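Local coordinates for protein phosphatidylinositol-specific phospholipase C1 (Streptomyces antibioticus, PDB 3H4X) that belongs to the phosphatidylinositol-specific phospholipase C enzymes of the calcium-dependent family, here in a bacterial form built on a beta/alpha barrel, at residues A[124-129]-A[189-194]; A[230-235]-A[256-261]; A[36-41]-A[60-65]. One frame throughout, in Å; residues are numbered along the deposited sequence. Where two conformers were deposited one is given.

Contact 1 (A[124-129]-A[189-194]). With EOH (ethanol), chain T.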
loop_
_atom_site.group_PDB
_atom_site.type_symbol
_atom_site.label_atom_id
_atom_site.label_comp_id
_atom_site.label_asym_id
_atom_site.label_seq_id
_atom_site.Cartn_x
_atom_site.Cartn_y
_atom_site.Cartn_z
ATOM N N ILE A 124 -5.123 -7.302 4.003
ATOM C CA ILE A 124 -4.659 -6.909 2.681
ATOM C C ILE A 124 -4.249 -5.447 2.704
ATOM O O ILE A 124 -4.996 -4.588 3.172
ATOM C CB ILE A 124 -5.738 -7.150 1.603
ATOM C CG1 ILE A 124 -5.998 -8.654 1.457
ATOM C CG2 ILE A 124 -5.319 -6.533 0.276
ATOM C CD1 ILE A 124 -7.189 -8.996 0.592
ATOM N N LEU A 125 -3.047 -5.178 2.207
ATOM C CA LEU A 125 -2.551 -3.819 2.072
ATOM C C LEU A 125 -2.816 -3.336 0.658
ATOM O O LEU A 125 -2.372 -3.959 -0.314
ATOM C CB LEU A 125 -1.051 -3.771 2.370
ATOM C CG LEU A 125 -0.365 -2.411 2.204
ATOM C CD1 LEU A 125 -0.996 -1.351 3.101
ATOM C CD2 LEU A 125 1.135 -2.514 2.468
ATOM N N LEU A 126 -3.565 -2.245 0.549
ATOM C CA LEU A 126 -3.751 -1.565 -0.725
ATOM C C LEU A 126 -2.708 -0.475 -0.821
ATOM O O LEU A 126 -2.753 0.513 -0.075
ATOM C CB LEU A 126 -5.132 -0.926 -0.818
ATOM C CG LEU A 126 -6.317 -1.874 -0.922
ATOM C CD1 LEU A 126 -6.024 -2.994 -1.902
ATOM C CD2 LEU A 126 -6.632 -2.430 0.452
ATOM N N LYS A 127 -1.757 -0.663 -1.722
ATOM C CA LYS A 127 -0.744 0.338 -1.950
ATOM C C LYS A 127 -1.247 1.268 -3.029
ATOM O O LYS A 127 -1.545 0.839 -4.142
ATOM C CB LYS A 127 0.559 -0.315 -2.383
ATOM C CG LYS A 127 1.606 0.675 -2.841
ATOM C CD LYS A 127 2.892 -0.023 -3.203
ATOM C CE LYS A 127 3.813 0.901 -3.968
ATOM N NZ LYS A 127 5.138 0.271 -4.214
ATOM N N ILE A 128 -1.344 2.543 -2.686
ATOM C CA ILE A 128 -1.872 3.532 -3.598
ATOM C C ILE A 128 -0.754 4.459 -4.033
ATOM O O ILE A 128 -0.156 5.156 -3.204
ATOM C CB ILE A 128 -2.943 4.381 -2.905
ATOM C CG1 ILE A 128 -3.992 3.489 -2.228
ATOM C CG2 ILE A 128 -3.523 5.405 -3.876
ATOM C CD1 ILE A 128 -4.756 2.612 -3.162
ATOM N N GLU A 129 -0.459 4.464 -5.329
ATOM C CA GLU A 129 0.399 5.497 -5.879
ATOM C C GLU A 129 -0.488 6.621 -6.381
ATOM O O GLU A 129 -1.315 6.423 -7.279
ATOM C CB GLU A 129 1.276 4.966 -7.016
ATOM C CG GLU A 129 2.139 6.067 -7.635
ATOM C CD GLU A 129 3.058 5.589 -8.749
ATOM O OE1 GLU A 129 3.528 4.433 -8.700
ATOM O OE2 GLU A 129 3.332 6.388 -9.671
ATOM N N PHE A 189 -8.407 -4.219 6.001
ATOM C CA PHE A 189 -7.643 -3.596 4.936
ATOM C C PHE A 189 -6.771 -2.516 5.540
ATOM O O PHE A 189 -7.176 -1.819 6.476
ATOM C CB PHE A 189 -8.565 -2.930 3.916
ATOM C CG PHE A 189 -9.421 -3.890 3.146
ATOM C CD1 PHE A 189 -8.864 -4.770 2.232
ATOM C CD2 PHE A 189 -10.793 -3.895 3.317
ATOM C CE1 PHE A 189 -9.666 -5.650 1.518
ATOM C CE2 PHE A 189 -11.595 -4.770 2.604
ATOM C CZ PHE A 189 -11.030 -5.647 1.706
ATOM N N LEU A 190 -5.578 -2.367 4.982
ATOM C CA LEU A 190 -4.713 -1.253 5.306
ATOM C C LEU A 190 -4.392 -0.535 4.006
ATOM O O LEU A 190 -4.480 -1.127 2.926
ATOM C CB LEU A 190 -3.432 -1.737 5.989
ATOM C CG LEU A 190 -3.633 -2.455 7.332
ATOM C CD1 LEU A 190 -3.911 -3.943 7.141
ATOM C CD2 LEU A 190 -2.432 -2.263 8.238
ATOM N N PHE A 191 -4.027 0.737 4.109
ATOM C CA PHE A 191 -3.673 1.525 2.941
ATOM C C PHE A 191 -2.301 2.151 3.122
ATOM O O PHE A 191 -1.983 2.658 4.199
ATOM C CB PHE A 191 -4.703 2.633 2.702
ATOM C CG PHE A 191 -6.031 2.131 2.227
ATOM C CD1 PHE A 191 -6.328 2.097 0.877
ATOM C CD2 PHE A 191 -6.984 1.688 3.128
ATOM C CE1 PHE A 191 -7.542 1.622 0.430
ATOM C CE2 PHE A 191 -8.202 1.215 2.684
ATOM C CZ PHE A 191 -8.480 1.185 1.332
ATOM N N GLU A 192 -1.504 2.110 2.059
ATOM C CA GLU A 192 -0.207 2.780 1.981
ATOM C C GLU A 192 -0.284 3.810 0.859
ATOM O O GLU A 192 -0.838 3.523 -0.200
ATOM C CB GLU A 192 0.891 1.762 1.645
ATOM C CG GLU A 192 2.245 2.389 1.317
ATOM C CD GLU A 192 3.188 1.464 0.551
ATOM O OE1 GLU A 192 2.828 0.300 0.257
ATOM O OE2 GLU A 192 4.308 1.924 0.232
ATOM N N LEU A 193 0.255 5.003 1.084
ATOM C CA LEU A 193 0.324 6.022 0.040
ATOM C C LEU A 193 1.769 6.310 -0.347
ATOM O O LEU A 193 2.614 6.509 0.528
ATOM C CB LEU A 193 -0.295 7.329 0.541
ATOM C CG LEU A 193 -1.819 7.405 0.575
ATOM C CD1 LEU A 193 -2.297 8.513 1.502
ATOM C CD2 LEU A 193 -2.369 7.617 -0.830
ATOM N N ILE A 194 2.055 6.343 -1.647
ATOM C CA ILE A 194 3.323 6.890 -2.133
ATOM C C ILE A 194 3.071 7.976 -3.166
ATOM O O ILE A 194 2.024 7.991 -3.823
ATOM C CB ILE A 194 4.269 5.821 -2.745
ATOM C CG1 ILE A 194 3.634 5.131 -3.958
ATOM C CG2 ILE A 194 4.716 4.819 -1.693
ATOM C CD1 ILE A 194 4.651 4.440 -4.856
HETATM C C1 EOH T . 6.848 2.047 -6.227
HETATM C C2 EOH T . 7.625 2.791 -7.312
HETATM O O EOH T . 5.977 1.064 -6.749
#
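Parallel strands 124-129 and 189-194 are neighbours in the barrel wall, close to the centre of the chain, with Leu126 level with Phe191. Five backbone hydrogen bonds tie them, from Leu190 N on Ile124 O (2.9 Å) to Ile194 N on Ile128 O (3.0 Å), and the axes cross at -24°. The outward face is apolar. Leu126 wedges between two rings: CD2 reaches Phe189 CD1 at 3.7 Å and also lies over one face of the Phe191 ring toward its rim, while Ile128 CG1 comes to the edge of that ring. Helices 104-117 and 142-153 cover this side.

The inward face carries Lys127 and Glu192 beyond Leu125 and Leu190. The two run alongside each other, and Glu192 OE1 lies 3.4 Å from Lys127 CG; buried here, this oxygen has no polar partner in the model. With CG anti to the backbone N (chi1 171°) and its chain extended, Lys127 carries NZ past that carboxylate to donate a hydrogen bond to the oxygen of a bound ethanol at 2.8 Å and to form a salt bridge with Asp260. Apolar outside, and with charged residues among apolar ones inside, this strand pair is characteristic of the TIM-barrel fold of phosphatidylinositol-specific phospholipases C.

Contact 2 (A[230-235]-A[256-261])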
loop_
_atom_site.group_PDB
_atom_site.type_symbol
_atom_site.label_atom_id
_atom_site.label_comp_id
_atom_site.label_asym_id
_atom_site.label_seq_id
_atom_site.Cartn_x
_atom_site.Cartn_y
_atom_site.Cartn_z
ATOM N N THR A 230 -7.138 7.166 7.433
ATOM C CA THR A 230 -7.339 5.849 6.832
ATOM C C THR A 230 -6.098 5.204 6.227
ATOM O O THR A 230 -6.148 4.030 5.870
ATOM C CB THR A 230 -8.425 5.877 5.728
ATOM O OG1 THR A 230 -7.970 6.674 4.624
ATOM C CG2 THR A 230 -9.746 6.418 6.264
ATOM N N ALA A 231 -5.004 5.951 6.096
ATOM C CA ALA A 231 -3.852 5.462 5.341
ATOM C C ALA A 231 -2.523 5.818 5.988
ATOM O O ALA A 231 -2.414 6.805 6.719
ATOM C CB ALA A 231 -3.895 6.000 3.918
ATOM N N PHE A 232 -1.512 5.009 5.690
ATOM C CA PHE A 232 -0.152 5.249 6.141
ATOM C C PHE A 232 0.685 5.803 4.995
ATOM O O PHE A 232 0.877 5.131 3.984
ATOM C CB PHE A 232 0.461 3.937 6.617
ATOM C CG PHE A 232 -0.182 3.386 7.851
ATOM C CD1 PHE A 232 0.314 3.712 9.102
ATOM C CD2 PHE A 232 -1.281 2.544 7.770
ATOM C CE1 PHE A 232 -0.267 3.214 10.247
ATOM C CE2 PHE A 232 -1.871 2.042 8.917
ATOM C CZ PHE A 232 -1.361 2.376 10.156
ATOM N N PRO A 233 1.187 7.035 5.139
ATOM C CA PRO A 233 2.073 7.551 4.105
ATOM C C PRO A 233 3.426 6.858 4.220
ATOM O O PRO A 233 3.915 6.618 5.329
ATOM C CB PRO A 233 2.199 9.032 4.464
ATOM C CG PRO A 233 2.003 9.068 5.934
ATOM C CD PRO A 233 0.993 7.995 6.239
ATOM N N ALA A 234 4.017 6.526 3.079
ATOM C CA ALA A 234 5.304 5.858 3.051
ATOM C C ALA A 234 6.391 6.787 2.529
ATOM O O ALA A 234 6.123 7.705 1.748
ATOM C CB ALA A 234 5.226 4.616 2.178
ATOM N N VAL A 235 7.622 6.543 2.967
ATOM C CA VAL A 235 8.785 7.219 2.406
ATOM C C VAL A 235 9.261 6.397 1.215
ATOM O O VAL A 235 9.731 5.268 1.364
ATOM C CB VAL A 235 9.913 7.380 3.432
ATOM C CG1 VAL A 235 11.004 8.280 2.865
ATOM C CG2 VAL A 235 9.361 7.945 4.733
ATOM N N PHE A 256 5.625 8.783 9.539
ATOM C CA PHE A 256 6.061 7.795 8.553
ATOM C C PHE A 256 6.576 6.538 9.252
ATOM O O PHE A 256 7.622 6.569 9.907
ATOM C CB PHE A 256 7.191 8.362 7.699
ATOM C CG PHE A 256 6.780 9.480 6.784
ATOM C CD1 PHE A 256 6.166 9.211 5.570
ATOM C CD2 PHE A 256 7.039 10.797 7.121
ATOM C CE1 PHE A 256 5.807 10.238 4.716
ATOM C CE2 PHE A 256 6.681 11.826 6.269
ATOM C CZ PHE A 256 6.063 11.545 5.064
ATOM N N VAL A 257 5.853 5.434 9.099
ATOM C CA VAL A 257 6.299 4.157 9.654
ATOM C C VAL A 257 6.321 3.070 8.580
ATOM O O VAL A 257 6.438 1.877 8.880
ATOM C CB VAL A 257 5.444 3.717 10.859
ATOM C CG1 VAL A 257 5.576 4.728 11.994
ATOM C CG2 VAL A 257 3.980 3.546 10.463
ATOM N N VAL A 258 6.208 3.509 7.327
ATOM C CA VAL A 258 6.222 2.639 6.158
ATOM C C VAL A 258 7.228 3.208 5.165
ATOM O O VAL A 258 7.314 4.424 4.985
ATOM C CB VAL A 258 4.821 2.546 5.511
ATOM C CG1 VAL A 258 4.831 1.579 4.326
ATOM C CG2 VAL A 258 3.791 2.129 6.552
ATOM N N PHE A 259 7.990 2.317 4.541
ATOM C CA PHE A 259 9.066 2.682 3.631
ATOM C C PHE A 259 8.946 1.786 2.417
ATOM O O PHE A 259 8.596 0.615 2.539
ATOM C CB PHE A 259 10.412 2.499 4.326
ATOM C CG PHE A 259 10.553 3.342 5.550
ATOM C CD1 PHE A 259 11.195 4.568 5.490
ATOM C CD2 PHE A 259 10.002 2.937 6.754
ATOM C CE1 PHE A 259 11.296 5.362 6.616
ATOM C CE2 PHE A 259 10.107 3.723 7.885
ATOM C CZ PHE A 259 10.760 4.935 7.816
ATOM N N ASP A 260 9.212 2.344 1.245
ATOM C CA ASP A 260 8.915 1.667 -0.007
ATOM C C ASP A 260 10.034 1.986 -0.984
ATOM O O ASP A 260 10.290 3.157 -1.281
ATOM C CB ASP A 260 7.568 2.186 -0.516
ATOM C CG ASP A 260 7.035 1.411 -1.692
ATOM O OD1 ASP A 260 7.736 1.334 -2.717
ATOM O OD2 ASP A 260 5.902 0.890 -1.592
ATOM N N GLY A 261 10.728 0.961 -1.469
ATOM C CA GLY A 261 11.872 1.205 -2.334
ATOM C C GLY A 261 12.288 -0.023 -3.110
ATOM O O GLY A 261 11.800 -1.128 -2.875
HETATM O O HOH W 1 3.259 5.942 7.932
#
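Val235 and Phe256 meet where strands 232-235 and 258-261 come together in parallel, splayed by 45°. Phe256, two residues before the second strand, lays its side chain across the first one. Its CB is 3.7 Å from Val235 CG2, and CG stays against the same methyl. Further along, CD1 comes within 3.5 Å of Val235 CG2 and within 3.4 Å of Pro233 O, and CE1 rests on Pro233 CB at 3.8 Å. Val235 has CG1 anti to its backbone N (chi1 -171°), which leaves CG2 on the side of Phe256. The Phe256 side chain runs roughly perpendicular to those of Val235 and Pro233; Tyr247 stacks on its ring, and helix 209-222 adds Asp210 and Ala214.

Two hydrogen bonds join the backbones, Val235 N to Val258 O (2.9 Å) and Asp260 N to Val235 O (3.0 Å). Before the second strand begins the chains stand apart, and a water bridges them: it donates to Pro233 O at 2.8 Å and accepts from Val257 N at 2.9 Å. Phe232 packs its CB and CD1 against the CG2 methyls of Val258 and Val257. On the inward side Ala234 CB touches Val258 CG1, with Asp260 further along, its carboxylate turned to Lys127. Phe259 joins Val235 on the outward side. A twisted parallel pair of this kind is one of the neighbouring strand pairs that close a TIM barrel, as in phosphatidylinositol-specific phospholipases C.

Contact 3 (A[36-41]-A[60-65]). With EOH (ethanol), chain T.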
loop_
_atom_site.group_PDB
_atom_site.type_symbol
_atom_site.label_atom_id
_atom_site.label_comp_id
_atom_site.label_asym_id
_atom_site.label_seq_id
_atom_site.Cartn_x
_atom_site.Cartn_y
_atom_site.Cartn_z
ATOM N N VAL A 36 1.395 -7.734 -5.595
ATOM C CA VAL A 36 1.292 -7.627 -7.040
ATOM C C VAL A 36 1.165 -6.167 -7.438
ATOM O O VAL A 36 0.250 -5.465 -7.004
ATOM C CB VAL A 36 0.072 -8.387 -7.590
ATOM C CG1 VAL A 36 -0.031 -8.203 -9.094
ATOM C CG2 VAL A 36 0.159 -9.855 -7.236
ATOM N N HIS A 37 2.092 -5.715 -8.270
ATOM C CA HIS A 37 2.072 -4.357 -8.783
ATOM C C HIS A 37 0.950 -4.198 -9.812
ATOM O O HIS A 37 0.656 -5.125 -10.564
ATOM C CB HIS A 37 3.428 -4.033 -9.415
ATOM C CG HIS A 37 3.605 -2.587 -9.755
ATOM N ND1 HIS A 37 3.678 -2.126 -11.052
ATOM C CD2 HIS A 37 3.709 -1.495 -8.961
ATOM C CE1 HIS A 37 3.830 -0.813 -11.041
ATOM N NE2 HIS A 37 3.849 -0.405 -9.784
ATOM N N ASN A 38 0.320 -3.028 -9.841
ATOM C CA ASN A 38 -0.727 -2.743 -10.827
ATOM C C ASN A 38 -1.805 -3.825 -10.903
ATOM O O ASN A 38 -2.104 -4.351 -11.978
ATOM C CB ASN A 38 -0.113 -2.523 -12.212
ATOM C CG ASN A 38 0.460 -1.137 -12.384
ATOM O OD1 ASN A 38 0.654 -0.402 -11.417
ATOM N ND2 ASN A 38 0.728 -0.766 -13.630
ATOM N N ALA A 39 -2.400 -4.130 -9.751
ATOM C CA ALA A 39 -3.350 -5.233 -9.616
ATOM C C ALA A 39 -4.715 -4.933 -10.236
ATOM O O ALA A 39 -5.561 -5.821 -10.351
ATOM C CB ALA A 39 -3.507 -5.596 -8.148
ATOM N N TYR A 40 -4.913 -3.682 -10.637
ATOM C CA TYR A 40 -6.169 -3.231 -11.232
ATOM C C TYR A 40 -6.165 -3.433 -12.746
ATOM O O TYR A 40 -7.142 -3.112 -13.421
ATOM C CB TYR A 40 -6.368 -1.740 -10.935
ATOM C CG TYR A 40 -5.243 -0.916 -11.511
ATOM C CD1 TYR A 40 -5.312 -0.432 -12.807
ATOM C CD2 TYR A 40 -4.087 -0.680 -10.784
ATOM C CE1 TYR A 40 -4.274 0.293 -13.355
ATOM C CE2 TYR A 40 -3.038 0.042 -11.318
ATOM C CZ TYR A 40 -3.139 0.529 -12.612
ATOM O OH TYR A 40 -2.117 1.249 -13.191
ATOM N N GLU A 41 -5.068 -3.952 -13.286
ATOM C CA GLU A 41 -4.967 -4.135 -14.732
ATOM C C GLU A 41 -5.668 -5.408 -15.192
ATOM O O GLU A 41 -5.413 -6.496 -14.678
ATOM C CB GLU A 41 -3.507 -4.119 -15.183
ATOM C CG GLU A 41 -2.860 -2.753 -15.024
ATOM C CD GLU A 41 -1.533 -2.638 -15.735
ATOM O OE1 GLU A 41 -0.716 -3.577 -15.633
ATOM O OE2 GLU A 41 -1.310 -1.600 -16.393
ATOM N N GLU A 60 -1.509 -3.245 -5.589
ATOM C CA GLU A 60 -1.176 -1.862 -5.881
ATOM C C GLU A 60 -2.141 -1.234 -6.881
ATOM O O GLU A 60 -2.535 -1.866 -7.869
ATOM C CB GLU A 60 0.261 -1.781 -6.370
ATOM C CG GLU A 60 0.794 -0.378 -6.521
ATOM C CD GLU A 60 2.232 -0.382 -6.977
ATOM O OE1 GLU A 60 2.798 -1.486 -7.144
ATOM O OE2 GLU A 60 2.797 0.711 -7.169
ATOM N N LEU A 61 -2.508 0.013 -6.595
ATOM C CA LEU A 61 -3.451 0.798 -7.390
ATOM C C LEU A 61 -2.838 2.140 -7.751
ATOM O O LEU A 61 -2.198 2.775 -6.909
ATOM C CB LEU A 61 -4.713 1.088 -6.576
ATOM C CG LEU A 61 -5.535 -0.080 -6.055
ATOM C CD1 LEU A 61 -6.723 0.421 -5.254
ATOM C CD2 LEU A 61 -5.996 -0.947 -7.208
ATOM N N ASP A 62 -3.064 2.580 -8.988
ATOM C CA ASP A 62 -2.638 3.903 -9.451
ATOM C C ASP A 62 -3.852 4.824 -9.538
ATOM O O ASP A 62 -4.798 4.530 -10.273
ATOM C CB ASP A 62 -1.979 3.804 -10.829
ATOM C CG ASP A 62 -0.648 3.075 -10.798
ATOM O OD1 ASP A 62 0.065 3.155 -9.777
ATOM O OD2 ASP A 62 -0.305 2.427 -11.805
ATOM N N LEU A 63 -3.823 5.924 -8.786
ATOM C CA LEU A 63 -4.928 6.881 -8.747
ATOM C C LEU A 63 -4.511 8.234 -9.282
ATOM O O LEU A 63 -3.364 8.657 -9.128
ATOM C CB LEU A 63 -5.437 7.084 -7.321
ATOM C CG LEU A 63 -6.066 5.893 -6.613
ATOM C CD1 LEU A 63 -6.672 6.351 -5.294
ATOM C CD2 LEU A 63 -7.109 5.206 -7.486
ATOM N N TRP A 64 -5.472 8.929 -9.874
ATOM C CA TRP A 64 -5.259 10.274 -10.394
ATOM C C TRP A 64 -6.266 11.230 -9.767
ATOM O O TRP A 64 -7.474 10.983 -9.821
ATOM C CB TRP A 64 -5.414 10.292 -11.913
ATOM C CG TRP A 64 -4.489 9.364 -12.625
ATOM C CD1 TRP A 64 -4.577 8.002 -12.690
ATOM C CD2 TRP A 64 -3.339 9.729 -13.394
ATOM N NE1 TRP A 64 -3.544 7.497 -13.444
ATOM C CE2 TRP A 64 -2.772 8.538 -13.890
ATOM C CE3 TRP A 64 -2.732 10.948 -13.710
ATOM C CZ2 TRP A 64 -1.630 8.532 -14.687
ATOM C CZ3 TRP A 64 -1.600 10.938 -14.502
ATOM C CH2 TRP A 64 -1.060 9.739 -14.979
ATOM N N SER A 65 -5.768 12.316 -9.181
ATOM C CA SER A 65 -6.622 13.287 -8.499
ATOM C C SER A 65 -6.808 14.579 -9.280
ATOM O O SER A 65 -7.697 15.366 -8.961
ATOM C CB SER A 65 -6.037 13.672 -7.136
ATOM O OG SER A 65 -5.630 12.557 -6.375
HETATM C C1 EOH T . 6.848 2.047 -6.227
HETATM C C2 EOH T . 7.625 2.791 -7.312
HETATM O O EOH T . 5.977 1.064 -6.749
#
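Glu60 grips the loop 36-41 with both its backbone polar atoms. Its N donates to Val36 O over a rather long 3.2 Å, where strand 31-36 ends beside strand 60-64. Its O receives Ala39 N at 2.9 Å, the donor lying in the carbonyl plane, a bond that ties the loop to the strand. The same oxygen lies at the edge of the Tyr40 ring, in its plane, 3.5 Å from CD2. The side chain of Glu60 is extended and turned toward His37 and the barrel interior, where OE2 is 3.2 Å from the ethanol oxygen, a weak and doubtful hydrogen bond. Glu60 was deposited in two conformers, and the copy described here comes too close to the His37 ring for details of that approach, or of the ethanol bond, to be trusted.

Leu61 leaves on the other side of the sheet, where it packs on Ile128 and Cys107, but bends CD2 back to within 3.8 Å of Tyr40 CB. The loop it meets follows the C-terminal end of strand 31-36, the end of the strands at which beta/alpha barrels carry their sites, and it includes a type I beta turn from Asn38 to Glu41, closed by Glu41 N on Asn38 O at 3.3 Å.

Asp62 turns inward again and anchors that turn. Tyr40 has CG between its backbone N and carbonyl carbon (chi1 60°), which sends the ring across the start of strand 60-64, bringing CE2 to 3.4 Å from Asp62 N. At the end of the ring OH donates to Asp62 OD2 in a short 2.6 Å bond, arriving on the anti side and 29° out of the carboxylate plane. Ring and carboxylate planes stand 68° apart. On its other flank Asp62 packs against Glu129 of strand 124-130.

Overall arrangement
All three contacts belong to one curled sheet. Contact 1 lies in the middle, its centre about 9 Å from that of contact 2 and about 10 Å from that of contact 3; contacts 2 and 3 are about 16 Å apart between centres and do not touch. Backbone bonding probably joins contacts 1 and 3, with Lys127 O 2.8 Å from Leu61 N. The Lys127-Asp260 salt bridge joins contacts 1 and 2, and beside it Glu192 OE2 comes to 2.6 Å from Asp260 OD2, a close approach of two acidic groups. The ethanol, probably from the crystallisation liquor, may mark a pocket inside the barrel: Lys127 is its hydrogen-bond donor, Asp260 is near, and Glu60 is only weakly involved.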